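Local coordinates for enoyl-CoA hydratase/isomerase (Mycobacterium avium, PDB 3P5M), which probably binds acyl-CoA thioesters and catalyses hydration or isomerisation of their double bonds, at residues B[94-99]-B[114-119]. Numbering follows the deposited sequence.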
loop_
_atom_site.group_PDB
_atom_site.type_symbol
_atom_site.label_atom_id
_atom_site.label_comp_id
_atom_site.label_asym_id
_atom_site.label_seq_id
_atom_site.Cartn_x
_atom_site.Cartn_y
_atom_site.Cartn_z
ATOM N N PRO B 94 -4.922 27.195 15.447
ATOM C CA PRO B 94 -5.120 25.805 15.051
ATOM C C PRO B 94 -6.244 25.112 15.837
ATOM O O PRO B 94 -6.385 25.324 17.047
ATOM C CB PRO B 94 -3.759 25.145 15.339
ATOM C CG PRO B 94 -3.080 26.103 16.309
ATOM C CD PRO B 94 -3.553 27.448 15.944
ATOM N N VAL B 95 -7.056 24.333 15.120
ATOM C CA VAL B 95 -8.207 23.620 15.700
ATOM C C VAL B 95 -7.946 22.144 15.394
ATOM O O VAL B 95 -7.762 21.778 14.214
ATOM C CB VAL B 95 -9.548 24.050 15.035
ATOM C CG1 VAL B 95 -10.740 23.343 15.659
ATOM C CG2 VAL B 95 -9.762 25.579 15.165
ATOM N N ILE B 96 -7.902 21.322 16.446
ATOM C CA ILE B 96 -7.666 19.895 16.301
ATOM C C ILE B 96 -8.891 19.087 16.677
ATOM O O ILE B 96 -9.439 19.246 17.769
ATOM C CB ILE B 96 -6.419 19.449 17.131
ATOM C CG1 ILE B 96 -5.182 20.111 16.567
ATOM C CG2 ILE B 96 -6.229 17.926 17.145
ATOM C CD1 ILE B 96 -4.440 20.788 17.595
ATOM N N ALA B 97 -9.322 18.221 15.757
ATOM C CA ALA B 97 -10.354 17.241 16.063
ATOM C C ALA B 97 -9.714 15.925 16.553
ATOM O O ALA B 97 -8.923 15.326 15.855
ATOM C CB ALA B 97 -11.255 17.014 14.826
ATOM N N GLY B 98 -10.029 15.496 17.774
ATOM C CA GLY B 98 -9.658 14.157 18.191
ATOM C C GLY B 98 -10.905 13.339 17.959
ATOM O O GLY B 98 -11.902 13.519 18.638
ATOM N N VAL B 99 -10.879 12.473 16.969
ATOM C CA VAL B 99 -12.081 11.734 16.567
ATOM C C VAL B 99 -11.992 10.257 16.990
ATOM O O VAL B 99 -11.150 9.486 16.490
ATOM C CB VAL B 99 -12.302 11.791 15.047
ATOM C CG1 VAL B 99 -13.557 11.008 14.648
ATOM C CG2 VAL B 99 -12.433 13.237 14.567
ATOM N N CYS B 114 -11.590 21.048 10.618
ATOM C CA CYS B 114 -10.453 21.335 11.496
ATOM C C CYS B 114 -9.122 21.287 10.747
ATOM O O CYS B 114 -9.005 20.660 9.697
ATOM C CB CYS B 114 -10.438 20.374 12.689
ATOM S SG CYS B 114 -11.943 20.486 13.662
ATOM N N ASP B 115 -8.123 21.956 11.296
ATOM C CA ASP B 115 -6.782 21.946 10.702
ATOM C C ASP B 115 -6.048 20.618 10.753
ATOM O O ASP B 115 -5.348 20.280 9.831
ATOM C CB ASP B 115 -5.953 23.039 11.340
ATOM C CG ASP B 115 -6.663 24.350 11.263
ATOM O OD1 ASP B 115 -6.836 24.799 10.113
ATOM O OD2 ASP B 115 -7.069 24.879 12.308
ATOM N N LEU B 116 -6.211 19.877 11.833
ATOM C CA LEU B 116 -5.604 18.563 11.977
ATOM C C LEU B 116 -6.678 17.696 12.564
ATOM O O LEU B 116 -7.501 18.192 13.328
ATOM C CB LEU B 116 -4.410 18.640 12.933
ATOM C CG LEU B 116 -3.276 19.607 12.566
ATOM C CD1 LEU B 116 -2.305 19.730 13.719
ATOM C CD2 LEU B 116 -2.547 19.160 11.262
ATOM N N VAL B 117 -6.709 16.423 12.181
ATOM C CA VAL B 117 -7.658 15.445 12.752
ATOM C C VAL B 117 -6.828 14.265 13.221
ATOM O O VAL B 117 -6.014 13.743 12.455
ATOM C CB VAL B 117 -8.690 14.952 11.706
ATOM C CG1 VAL B 117 -9.553 13.785 12.272
ATOM C CG2 VAL B 117 -9.578 16.146 11.225
ATOM N N VAL B 118 -7.013 13.875 14.477
ATOM C CA VAL B 118 -6.326 12.718 15.061
ATOM C C VAL B 118 -7.393 11.653 15.308
ATOM O O VAL B 118 -8.285 11.812 16.163
ATOM C CB VAL B 118 -5.570 13.083 16.392
ATOM C CG1 VAL B 118 -4.823 11.863 16.924
ATOM C CG2 VAL B 118 -4.561 14.268 16.198
ATOM N N ALA B 119 -7.332 10.601 14.517
ATOM C CA ALA B 119 -8.404 9.621 14.477
ATOM C C ALA B 119 -8.000 8.363 15.238
ATOM O O ALA B 119 -6.892 7.843 15.042
ATOM C CB ALA B 119 -8.769 9.280 12.999
#
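The flat carboxylate of Asp115 reaches the backbone of Val95 through OD2, whose anti lone pair takes the N-H at 2.9 Å from Val95 N; the same oxygen makes a salt bridge to Lys206 of helix 199-213. An aspartate suits this place: its short side chain keeps the carboxylate close to the main chain, where OD2 can accept a backbone N-H, and its charge pairs with the lysine. Its CG lies anti to the carbonyl carbon (chi1 -53°), which brings the carboxylate alongside the start of strand 95-99. This strand and strand 116-119 are parallel neighbours in the central sheet of the crotonase fold, joined through a connection that includes helix 106-113. The peptide groups supply the regular bonds, Ala97 N to Leu116 O, Val118 N to Ala97 O and Val99 N to Val118 O. That from Val118 N to Ala97 O, 2.8 Å long, is nearly straight at 172°. At the entry to the pair, Val95 O receives two weak bonds, from the N-H groups of Asp115 and Leu116.

One sheet face carries Ile96, Leu116 and Val118, branched apolar side chains that pack against helix 183-195. Ile96 lies beside Leu116, its CG1 4.0 Å from Leu116 CB, while its CG2 turns to Val118 CG2. Gly98 CA makes a C-H...O contact with Val118 O. The other face bears Ala97, Val99 and Val117, with the beta-branched valines suited to extended backbone; the side chains of Val99 and Val117 slant across one another, with CG2 of Val99 3.7 Å from CG1 of Val117. The small methyl of Ala97 lets the Cys114 side chain come close, and SG of Cys114 sits 3.7 Å from both Ala97 CB and Val95 CG1.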